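Local coordinates for minor capsid protein (Cafeteriavirus-dependent mavirus, PDB 6G42) that serves as the penton protein of the mavirus capsid, a single jelly-roll subunit that assembles into pentamers and probably closes the fivefold vertices of the shell, at residues Ala22-Arg25 with Gly26-Lys29; Pro64-Pro68 with Ala69-Tyr73; Phe96-Glu99 with Asp100-Tyr104; Thr290-Pro293 with Gln294-Ile297. All blocks are in the same frame, centred on the assembly; numbering follows the deposited sequence.

Contact 1 (Ala22-Arg25 with Gly26-Lys29); sequences AGPR and GSYK
Ala22 ends helix 19-22, and its carbonyl O accepts a hydrogen bond from Tyr28 N at 3.1 Å. The same oxygen receives a CA-H...O contact from Gly26. Gly23 then leaves the helical conformation with positive phi. Its CA lies over the centre of the Tyr28 ring, 3.5 Å from the centroid and 9° off the ring normal, a CH-pi contact. Tyr28 CG sits beside its own backbone N (chi1 -56°), which lays the ring face against Gly23. Gly23 O accepts Gly26 N at 3.0 Å. Pro24 O accepts Ser27 N at 2.9 Å; Ser27 OG also lies beside it, modelled so close that the bond length is doubtful. The Pro24 ring also leans on this hydroxyl, with CG 3.5 Å from Ser27 OG. Arg25 touches the turn near its backbone, while its guanidinium group runs out to the second subunit. There NH1 bonds to the Asp175 carbonyl of that neighbouring copy. A type I beta turn from Gly26 to Lys29 follows. Three successive carbonyls, from Ala22 to Pro24, are thus satisfied within the loop. The chemistry implies a compact turn, closed mainly by backbone polar groups, that holds out one arginine to the adjacent subunit.

Contact 2 (Pro64-Pro68 with Ala69-Tyr73); sequences PLFKP and AGHDY
Phe66 and His71 form the aromatic part of this contact. Their planes are nearly parallel, 11° apart, but offset, so that the rings overlap little, with centroids 4.5 Å apart. Phe66 CE1 lies over one face of the imidazole, offset toward its rim, and is 3.4 Å from His71 NE2. Phe66 CG stands opposite its backbone N (chi1 -169°), and the ring reaches forward to meet the histidine coming from the other direction. His71 also packs on Lys60 of the third subunit. Apolar contact continues at Tyr73, whose CE2 is 3.8 Å from Phe66 CZ. Tyr73 OH lies near the plane of the Phe66 ring, at its edge. This hydroxyl is hydrogen-bonded to Asp165.

The hydrogen bonds belong to the backbone. His71 N donates to Pro68 O at 3.2 Å. Gly70 N makes a weak bond to Lys67 O. That carbonyl also faces the edge of the imidazole, with Lys67 O 3.3 Å from His71 CD2.

The charged interactions lie outside. Lys67 extends away from the turn, and its NZ forms salt bridges with Asp281, Asp283 and Glu285.

Just before the turn the chain makes a classic bulge, with two residues, Leu65 and Phe66, pairing with the single Met103. The whole is a short 3-10 turn in the connection between strands 49-62 and 74-79.

Contact 3 (Phe96-Glu99 with Asp100-Tyr104); sequences FVDE and DGYMY
Asp98 OD1 takes the hydrogen bond from Tyr102 N at 2.8 Å, and the donor arrives nearly in line with the C-O bond of the carboxylate. Gly101 N makes a weak second bond to the same oxygen. In the opposite sense, Asp98 N donates to Tyr102 O at 3.0 Å, almost straight at 173°. Asp98 and Tyr102 are therefore joined twice. A chi1 of 84° sets the carboxylate between the backbone N and the carbonyl carbon of Asp98, folded over the turn it binds.

That turn is a type I beta turn from Asp98 to Gly101, closed by a weak bond from Gly101 N to Asp98 O. Gly101 has a positive phi. Its CA is met by Val97 CG1 at 3.5 Å. The other Val97 branch, CG2, touches Met103 CG at 3.8 Å, and these two side chains cross at about a right angle. Met103 bends at its last torsion, and its CE reaches Phe96 CB, also at 3.8 Å.

Beyond the carboxylate lies Tyr104. Asp98 CG meets the edge of its ring near the ring plane, and the carboxylate plane stands 86° from it. Arg62 makes a cation-pi contact with this ring. Tyr102 turns its ring away from the turn, and its OH bonds to Asp281. Met103 and Phe96 both pack on helix 106-120.

Asp98 OD2 and Asp100 OD2 are 4.5 Å apart. Their like charges may raise the proton affinity of both groups, though Lys29, which packs on Asp100, may offset part of this. The N-H groups at OD1 would favour an ionised Asp98.

Contact 4 (Thr290-Pro293 with Gln294-Ile297); sequences TLLP and QTVI
Leu292 and Thr295 cross at about a right angle, with the threonine hydroxyl at the crossing. Leu292 N donates to Thr295 OG1 at 2.8 Å, with an N-H...O angle of 156°. OG1 also lies 3.3 Å from Leu292 CB. With chi1 at -61°, Thr295 holds OG1 beside its own backbone N and turns CG2 the other way, toward Leu291. The hydroxyl has a second partner in the carbonyl O of Lys60. It is thus held between two parts of the chain. The return bond, Thr295 N to Leu292 O, is weak at 3.4 Å. It closes a type I beta turn from Leu292 to Thr295.

Leu291 also crosses Thr295 at about a right angle. Its CD2 branch does the touching, 3.7 Å from Thr295 CG2. The same methyl is 4.1 Å from Ile297 CD1, which extends the apolar contact into the strand.

Pro293 and Gln294 lie side by side and point the same way. Gln294 bends at chi2 (86°), which folds its amide back along the proline ring. OE1 comes 3.3 Å from Pro293 CD and also touches Leu292 CB. NE2 bonds to Asp160 and Asp161 of the second subunit.

The turn leads from the short strand 286-288 into strand 296-305, which runs between strands 8-15 and 49-62 in its sheet. Leu291 packs against Leu21 and Ala22 of helix 19-22, and Leu292 O accepts a bond from Ser17.

In the fold
The four contacts follow in series, and none nests within or crosses another. Contact 1 closes a turn in the loop from helix 19-22 to strand 33-37. Contact 2 turns the chain between strands 49-62 and 74-79. Contact 3 closes a turn in the loop from strand 84-90 to helix 106-120. Contact 4 leads into strand 296-305, near the C terminus. Contacts 1 and 4, with centres about 9 Å apart, pack together and both reach the second subunit. Contacts 2 and 3 are equally close and are probably joined by backbone hydrogen bonds between Met103 and both Leu65 and Phe66. Lys29 packing on Asp100 links contacts 1 and 3.

Contact 1 (Ala22-Arg25 with Gly26-Lys29)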
loop_
_atom_site.group_PDB
_atom_site.type_symbol
_atom_site.label_atom_id
_atom_site.label_comp_id
_atom_site.label_asym_id
_atom_site.label_seq_id
_atom_site.Cartn_x
_atom_site.Cartn_y
_atom_site.Cartn_z
ATOM N N ALA C 22 3.183 16.940 -34.190
ATOM C CA ALA C 22 4.130 17.148 -33.083
ATOM C C ALA C 22 5.586 17.355 -33.511
ATOM O O ALA C 22 6.377 17.935 -32.757
ATOM C CB ALA C 22 4.046 15.975 -32.114
ATOM N N GLY C 23 5.942 16.862 -34.695
ATOM C CA GLY C 23 7.326 16.908 -35.183
ATOM C C GLY C 23 8.137 15.760 -34.608
ATOM O O GLY C 23 7.714 15.137 -33.632
ATOM N N PRO C 24 9.316 15.475 -35.199
ATOM C CA PRO C 24 10.143 14.345 -34.750
ATOM C C PRO C 24 10.609 14.523 -33.310
ATOM O O PRO C 24 11.110 15.585 -32.971
ATOM C CB PRO C 24 11.332 14.368 -35.717
ATOM C CG PRO C 24 11.380 15.753 -36.251
ATOM C CD PRO C 24 9.967 16.239 -36.278
ATOM N N ARG C 25 10.405 13.506 -32.473
ATOM C CA ARG C 25 10.654 13.595 -31.018
ATOM C C ARG C 25 9.951 14.778 -30.321
ATOM O O ARG C 25 10.411 15.263 -29.286
ATOM C CB ARG C 25 12.161 13.647 -30.728
ATOM C CG ARG C 25 12.953 12.490 -31.309
ATOM C CD ARG C 25 14.135 12.145 -30.419
ATOM N NE ARG C 25 14.903 11.013 -30.934
ATOM C CZ ARG C 25 15.775 11.068 -31.942
ATOM N NH1 ARG C 25 16.013 12.205 -32.594
ATOM N NH2 ARG C 25 16.414 9.962 -32.314
ATOM N N GLY C 26 8.832 15.224 -30.881
ATOM C CA GLY C 26 8.139 16.412 -30.388
ATOM C C GLY C 26 8.910 17.709 -30.578
ATOM O O GLY C 26 8.816 18.603 -29.743
ATOM N N SER C 27 9.661 17.805 -31.679
ATOM C CA SER C 27 10.461 18.997 -32.031
ATOM C C SER C 27 9.672 20.306 -32.025
ATOM O O SER C 27 10.177 21.341 -31.589
ATOM C CB SER C 27 11.056 18.835 -33.430
ATOM O OG SER C 27 12.024 17.813 -33.468
ATOM N N TYR C 28 8.444 20.248 -32.531
ATOM C CA TYR C 28 7.613 21.441 -32.704
ATOM C C TYR C 28 7.102 21.993 -31.383
ATOM O O TYR C 28 6.785 23.180 -31.295
ATOM C CB TYR C 28 6.440 21.165 -33.661
ATOM C CG TYR C 28 6.829 20.632 -35.043
ATOM C CD1 TYR C 28 8.156 20.704 -35.525
ATOM C CD2 TYR C 28 5.860 20.085 -35.892
ATOM C CE1 TYR C 28 8.494 20.224 -36.779
ATOM C CE2 TYR C 28 6.198 19.609 -37.160
ATOM C CZ TYR C 28 7.516 19.683 -37.596
ATOM O OH TYR C 28 7.872 19.219 -38.841
ATOM N N LYS C 29 7.035 21.130 -30.369
ATOM C CA LYS C 29 6.594 21.492 -29.021
ATOM C C LYS C 29 5.186 22.083 -29.024
ATOM O O LYS C 29 4.946 23.140 -28.436
ATOM C CB LYS C 29 7.604 22.431 -28.348
ATOM C CG LYS C 29 9.024 21.886 -28.355
ATOM C CD LYS C 29 9.783 22.206 -27.080
ATOM C CE LYS C 29 11.184 21.602 -27.091
ATOM N NZ LYS C 29 11.225 20.230 -26.503
#

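Contact 2 (Pro64-Pro68 with Ala69-Tyr73)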
loop_
_atom_site.group_PDB
_atom_site.type_symbol
_atom_site.label_atom_id
_atom_site.label_comp_id
_atom_site.label_asym_id
_atom_site.label_seq_id
_atom_site.Cartn_x
_atom_site.Cartn_y
_atom_site.Cartn_z
ATOM N N PRO C 64 11.203 16.651 -17.991
ATOM C CA PRO C 64 12.578 16.836 -17.538
ATOM C C PRO C 64 12.806 16.351 -16.114
ATOM O O PRO C 64 11.890 16.383 -15.285
ATOM C CB PRO C 64 12.785 18.348 -17.637
ATOM C CG PRO C 64 11.421 18.936 -17.529
ATOM C CD PRO C 64 10.507 17.940 -18.179
ATOM N N LEU C 65 14.029 15.901 -15.858
ATOM C CA LEU C 65 14.442 15.390 -14.555
ATOM C C LEU C 65 15.242 16.393 -13.706
ATOM O O LEU C 65 15.289 16.259 -12.484
ATOM C CB LEU C 65 15.266 14.113 -14.746
ATOM C CG LEU C 65 14.686 13.000 -15.625
ATOM C CD1 LEU C 65 15.467 11.713 -15.413
ATOM C CD2 LEU C 65 13.211 12.750 -15.353
ATOM N N PHE C 66 15.870 17.381 -14.345
ATOM C CA PHE C 66 16.758 18.335 -13.664
ATOM C C PHE C 66 16.763 19.679 -14.401
ATOM O O PHE C 66 16.538 19.726 -15.614
ATOM C CB PHE C 66 18.175 17.758 -13.576
ATOM C CG PHE C 66 19.098 18.529 -12.671
ATOM C CD1 PHE C 66 18.962 18.455 -11.290
ATOM C CD2 PHE C 66 20.117 19.322 -13.194
ATOM C CE1 PHE C 66 19.817 19.162 -10.446
ATOM C CE2 PHE C 66 20.979 20.026 -12.355
ATOM C CZ PHE C 66 20.827 19.947 -10.980
ATOM N N LYS C 67 17.011 20.759 -13.658
ATOM C CA LYS C 67 17.004 22.127 -14.192
ATOM C C LYS C 67 18.124 22.935 -13.530
ATOM O O LYS C 67 17.886 23.579 -12.511
ATOM C CB LYS C 67 15.649 22.780 -13.923
ATOM C CG LYS C 67 15.476 24.176 -14.505
ATOM C CD LYS C 67 14.177 24.791 -14.022
ATOM C CE LYS C 67 13.798 26.020 -14.819
ATOM N NZ LYS C 67 12.398 26.418 -14.517
ATOM N N PRO C 68 19.344 22.918 -14.119
ATOM C CA PRO C 68 20.549 23.520 -13.512
ATOM C C PRO C 68 20.484 24.985 -13.061
ATOM O O PRO C 68 21.236 25.367 -12.161
ATOM C CB PRO C 68 21.590 23.387 -14.620
ATOM C CG PRO C 68 21.177 22.179 -15.366
ATOM C CD PRO C 68 19.680 22.229 -15.381
ATOM N N ALA C 69 19.620 25.789 -13.678
ATOM C CA ALA C 69 19.506 27.218 -13.352
ATOM C C ALA C 69 19.256 27.474 -11.861
ATOM O O ALA C 69 19.897 28.334 -11.265
ATOM C CB ALA C 69 18.409 27.860 -14.190
ATOM N N GLY C 70 18.344 26.705 -11.272
ATOM C CA GLY C 70 17.955 26.861 -9.867
ATOM C C GLY C 70 18.957 26.415 -8.811
ATOM O O GLY C 70 18.807 26.776 -7.639
ATOM N N HIS C 71 19.961 25.632 -9.210
ATOM C CA HIS C 71 20.981 25.110 -8.290
ATOM C C HIS C 71 22.329 25.810 -8.488
ATOM O O HIS C 71 22.715 26.111 -9.617
ATOM C CB HIS C 71 21.164 23.602 -8.495
ATOM C CG HIS C 71 19.878 22.836 -8.587
ATOM N ND1 HIS C 71 19.259 22.279 -7.489
ATOM C CD2 HIS C 71 19.100 22.531 -9.651
ATOM C CE1 HIS C 71 18.152 21.669 -7.874
ATOM N NE2 HIS C 71 18.033 21.804 -9.182
ATOM N N ASP C 72 23.036 26.055 -7.385
ATOM C CA ASP C 72 24.387 26.636 -7.400
ATOM C C ASP C 72 25.361 25.689 -6.703
ATOM O O ASP C 72 25.746 25.909 -5.555
ATOM C CB ASP C 72 24.399 28.006 -6.706
ATOM C CG ASP C 72 23.519 29.033 -7.407
ATOM O OD1 ASP C 72 23.579 29.144 -8.652
ATOM O OD2 ASP C 72 22.772 29.747 -6.703
ATOM N N TYR C 73 25.751 24.633 -7.408
ATOM C CA TYR C 73 26.622 23.605 -6.835
ATOM C C TYR C 73 28.092 24.010 -6.901
ATOM O O TYR C 73 28.500 24.744 -7.799
ATOM C CB TYR C 73 26.424 22.250 -7.538
ATOM C CG TYR C 73 25.044 21.607 -7.395
ATOM C CD1 TYR C 73 24.171 21.938 -6.346
ATOM C CD2 TYR C 73 24.630 20.627 -8.300
ATOM C CE1 TYR C 73 22.925 21.336 -6.231
ATOM C CE2 TYR C 73 23.388 20.019 -8.189
ATOM C CZ TYR C 73 22.536 20.378 -7.156
ATOM O OH TYR C 73 21.303 19.779 -7.043
#

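Contact 3 (Phe96-Glu99 with Asp100-Tyr104)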
loop_
_atom_site.group_PDB
_atom_site.type_symbol
_atom_site.label_atom_id
_atom_site.label_comp_id
_atom_site.label_asym_id
_atom_site.label_seq_id
_atom_site.Cartn_x
_atom_site.Cartn_y
_atom_site.Cartn_z
ATOM N N PHE C 96 25.498 19.958 -21.103
ATOM C CA PHE C 96 24.516 18.858 -20.984
ATOM C C PHE C 96 23.049 19.257 -21.207
ATOM O O PHE C 96 22.176 18.389 -21.281
ATOM C CB PHE C 96 24.638 18.217 -19.601
ATOM C CG PHE C 96 25.987 17.623 -19.322
ATOM C CD1 PHE C 96 26.999 18.395 -18.761
ATOM C CD2 PHE C 96 26.249 16.288 -19.610
ATOM C CE1 PHE C 96 28.249 17.846 -18.494
ATOM C CE2 PHE C 96 27.493 15.735 -19.345
ATOM C CZ PHE C 96 28.496 16.515 -18.787
ATOM N N VAL C 97 22.788 20.552 -21.345
ATOM C CA VAL C 97 21.440 21.116 -21.252
ATOM C C VAL C 97 20.807 21.312 -22.640
ATOM O O VAL C 97 21.509 21.578 -23.610
ATOM C CB VAL C 97 21.517 22.437 -20.447
ATOM C CG1 VAL C 97 20.263 23.280 -20.564
ATOM C CG2 VAL C 97 21.765 22.130 -18.982
ATOM N N ASP C 98 19.479 21.172 -22.715
ATOM C CA ASP C 98 18.709 21.430 -23.949
ATOM C C ASP C 98 18.366 22.929 -24.102
ATOM O O ASP C 98 18.763 23.745 -23.276
ATOM C CB ASP C 98 17.441 20.538 -23.997
ATOM C CG ASP C 98 16.242 21.128 -23.232
ATOM O OD1 ASP C 98 16.410 21.625 -22.098
ATOM O OD2 ASP C 98 15.114 21.086 -23.771
ATOM N N GLU C 99 17.629 23.274 -25.162
ATOM C CA GLU C 99 17.180 24.660 -25.428
ATOM C C GLU C 99 16.513 25.353 -24.240
ATOM O O GLU C 99 16.887 26.467 -23.881
ATOM C CB GLU C 99 16.177 24.686 -26.588
ATOM C CG GLU C 99 16.755 24.423 -27.968
ATOM C CD GLU C 99 15.694 24.416 -29.065
ATOM O OE1 GLU C 99 14.538 24.013 -28.798
ATOM O OE2 GLU C 99 16.019 24.809 -30.205
ATOM N N ASP C 100 15.522 24.686 -23.647
ATOM C CA ASP C 100 14.692 25.278 -22.581
ATOM C C ASP C 100 15.349 25.362 -21.186
ATOM O O ASP C 100 14.774 25.973 -20.280
ATOM C CB ASP C 100 13.335 24.548 -22.487
ATOM C CG ASP C 100 12.397 24.878 -23.654
ATOM O OD1 ASP C 100 12.303 26.060 -24.047
ATOM O OD2 ASP C 100 11.733 23.953 -24.173
ATOM N N GLY C 101 16.529 24.763 -21.013
ATOM C CA GLY C 101 17.278 24.818 -19.740
ATOM C C GLY C 101 17.232 23.565 -18.865
ATOM O O GLY C 101 17.560 23.631 -17.679
ATOM N N TYR C 102 16.858 22.426 -19.459
ATOM C CA TYR C 102 16.591 21.176 -18.734
ATOM C C TYR C 102 17.546 20.050 -19.131
ATOM O O TYR C 102 18.135 20.076 -20.211
ATOM C CB TYR C 102 15.169 20.689 -19.019
ATOM C CG TYR C 102 14.045 21.565 -18.498
ATOM C CD1 TYR C 102 13.811 21.706 -17.128
ATOM C CD2 TYR C 102 13.186 22.220 -19.380
ATOM C CE1 TYR C 102 12.774 22.496 -16.657
ATOM C CE2 TYR C 102 12.147 23.010 -18.920
ATOM C CZ TYR C 102 11.941 23.146 -17.562
ATOM O OH TYR C 102 10.900 23.934 -17.123
ATOM N N MET C 103 17.673 19.066 -18.240
ATOM C CA MET C 103 18.328 17.783 -18.525
ATOM C C MET C 103 17.323 16.660 -18.265
ATOM O O MET C 103 16.331 16.862 -17.567
ATOM C CB MET C 103 19.572 17.599 -17.661
ATOM C CG MET C 103 20.690 18.579 -17.978
ATOM S SD MET C 103 21.908 18.730 -16.655
ATOM C CE MET C 103 22.582 17.066 -16.635
ATOM N N TYR C 104 17.593 15.486 -18.826
ATOM C CA TYR C 104 16.606 14.396 -18.895
ATOM C C TYR C 104 17.094 13.029 -18.386
ATOM O O TYR C 104 16.436 12.012 -18.606
ATOM C CB TYR C 104 16.093 14.289 -20.339
ATOM C CG TYR C 104 15.281 15.493 -20.768
ATOM C CD1 TYR C 104 15.901 16.658 -21.231
ATOM C CD2 TYR C 104 13.886 15.480 -20.691
ATOM C CE1 TYR C 104 15.154 17.767 -21.607
ATOM C CE2 TYR C 104 13.132 16.586 -21.063
ATOM C CZ TYR C 104 13.768 17.724 -21.523
ATOM O OH TYR C 104 13.010 18.818 -21.889
#

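Contact 4 (Thr290-Pro293 with Gln294-Ile297)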
loop_
_atom_site.group_PDB
_atom_site.type_symbol
_atom_site.label_atom_id
_atom_site.label_comp_id
_atom_site.label_asym_id
_atom_site.label_seq_id
_atom_site.Cartn_x
_atom_site.Cartn_y
_atom_site.Cartn_z
ATOM N N THR C 290 3.871 19.327 -23.679
ATOM C CA THR C 290 3.966 19.223 -25.143
ATOM C C THR C 290 3.753 17.797 -25.642
ATOM O O THR C 290 4.002 16.839 -24.922
ATOM C CB THR C 290 5.306 19.783 -25.674
ATOM O OG1 THR C 290 6.394 19.008 -25.169
ATOM C CG2 THR C 290 5.490 21.244 -25.257
ATOM N N LEU C 291 3.287 17.682 -26.884
ATOM C CA LEU C 291 3.009 16.391 -27.526
ATOM C C LEU C 291 4.269 15.722 -28.099
ATOM O O LEU C 291 5.198 16.395 -28.563
ATOM C CB LEU C 291 1.993 16.566 -28.664
ATOM C CG LEU C 291 0.587 17.030 -28.284
ATOM C CD1 LEU C 291 -0.192 17.495 -29.504
ATOM C CD2 LEU C 291 -0.163 15.919 -27.578
ATOM N N LEU C 292 4.279 14.390 -28.033
ATOM C CA LEU C 292 5.139 13.551 -28.862
ATOM C C LEU C 292 4.282 13.030 -30.021
ATOM O O LEU C 292 3.057 13.169 -29.992
ATOM C CB LEU C 292 5.702 12.381 -28.051
ATOM C CG LEU C 292 6.489 12.738 -26.790
ATOM C CD1 LEU C 292 6.862 11.485 -26.015
ATOM C CD2 LEU C 292 7.732 13.540 -27.140
ATOM N N PRO C 293 4.910 12.428 -31.047
ATOM C CA PRO C 293 4.111 11.760 -32.082
ATOM C C PRO C 293 3.220 10.616 -31.560
ATOM O O PRO C 293 2.145 10.371 -32.121
ATOM C CB PRO C 293 5.175 11.221 -33.046
ATOM C CG PRO C 293 6.326 12.137 -32.876
ATOM C CD PRO C 293 6.333 12.500 -31.421
ATOM N N GLN C 294 3.656 9.972 -30.473
ATOM C CA GLN C 294 3.011 8.783 -29.908
ATOM C C GLN C 294 2.050 9.093 -28.747
ATOM O O GLN C 294 1.456 8.185 -28.178
ATOM C CB GLN C 294 4.090 7.802 -29.426
ATOM C CG GLN C 294 5.185 7.496 -30.454
ATOM C CD GLN C 294 6.336 8.501 -30.460
ATOM O OE1 GLN C 294 6.234 9.587 -29.894
ATOM N NE2 GLN C 294 7.438 8.137 -31.109
ATOM N N THR C 295 1.893 10.370 -28.412
ATOM C CA THR C 295 1.109 10.794 -27.254
ATOM C C THR C 295 -0.382 10.557 -27.459
ATOM O O THR C 295 -0.950 10.964 -28.469
ATOM C CB THR C 295 1.329 12.297 -26.946
ATOM O OG1 THR C 295 2.714 12.533 -26.646
ATOM C CG2 THR C 295 0.474 12.764 -25.763
ATOM N N VAL C 296 -0.996 9.888 -26.489
ATOM C CA VAL C 296 -2.447 9.847 -26.362
ATOM C C VAL C 296 -2.801 10.490 -25.034
ATOM O O VAL C 296 -2.140 10.253 -24.028
ATOM C CB VAL C 296 -3.015 8.419 -26.426
ATOM C CG1 VAL C 296 -4.539 8.430 -26.279
ATOM C CG2 VAL C 296 -2.620 7.766 -27.742
ATOM N N ILE C 297 -3.840 11.316 -25.055
ATOM C CA ILE C 297 -4.284 12.040 -23.874
ATOM C C ILE C 297 -5.784 11.831 -23.704
ATOM O O ILE C 297 -6.539 12.019 -24.646
ATOM C CB ILE C 297 -3.857 13.521 -23.955
ATOM C CG1 ILE C 297 -2.357 13.588 -23.656
ATOM C CG2 ILE C 297 -4.624 14.385 -22.962
ATOM C CD1 ILE C 297 -1.697 14.904 -23.938
#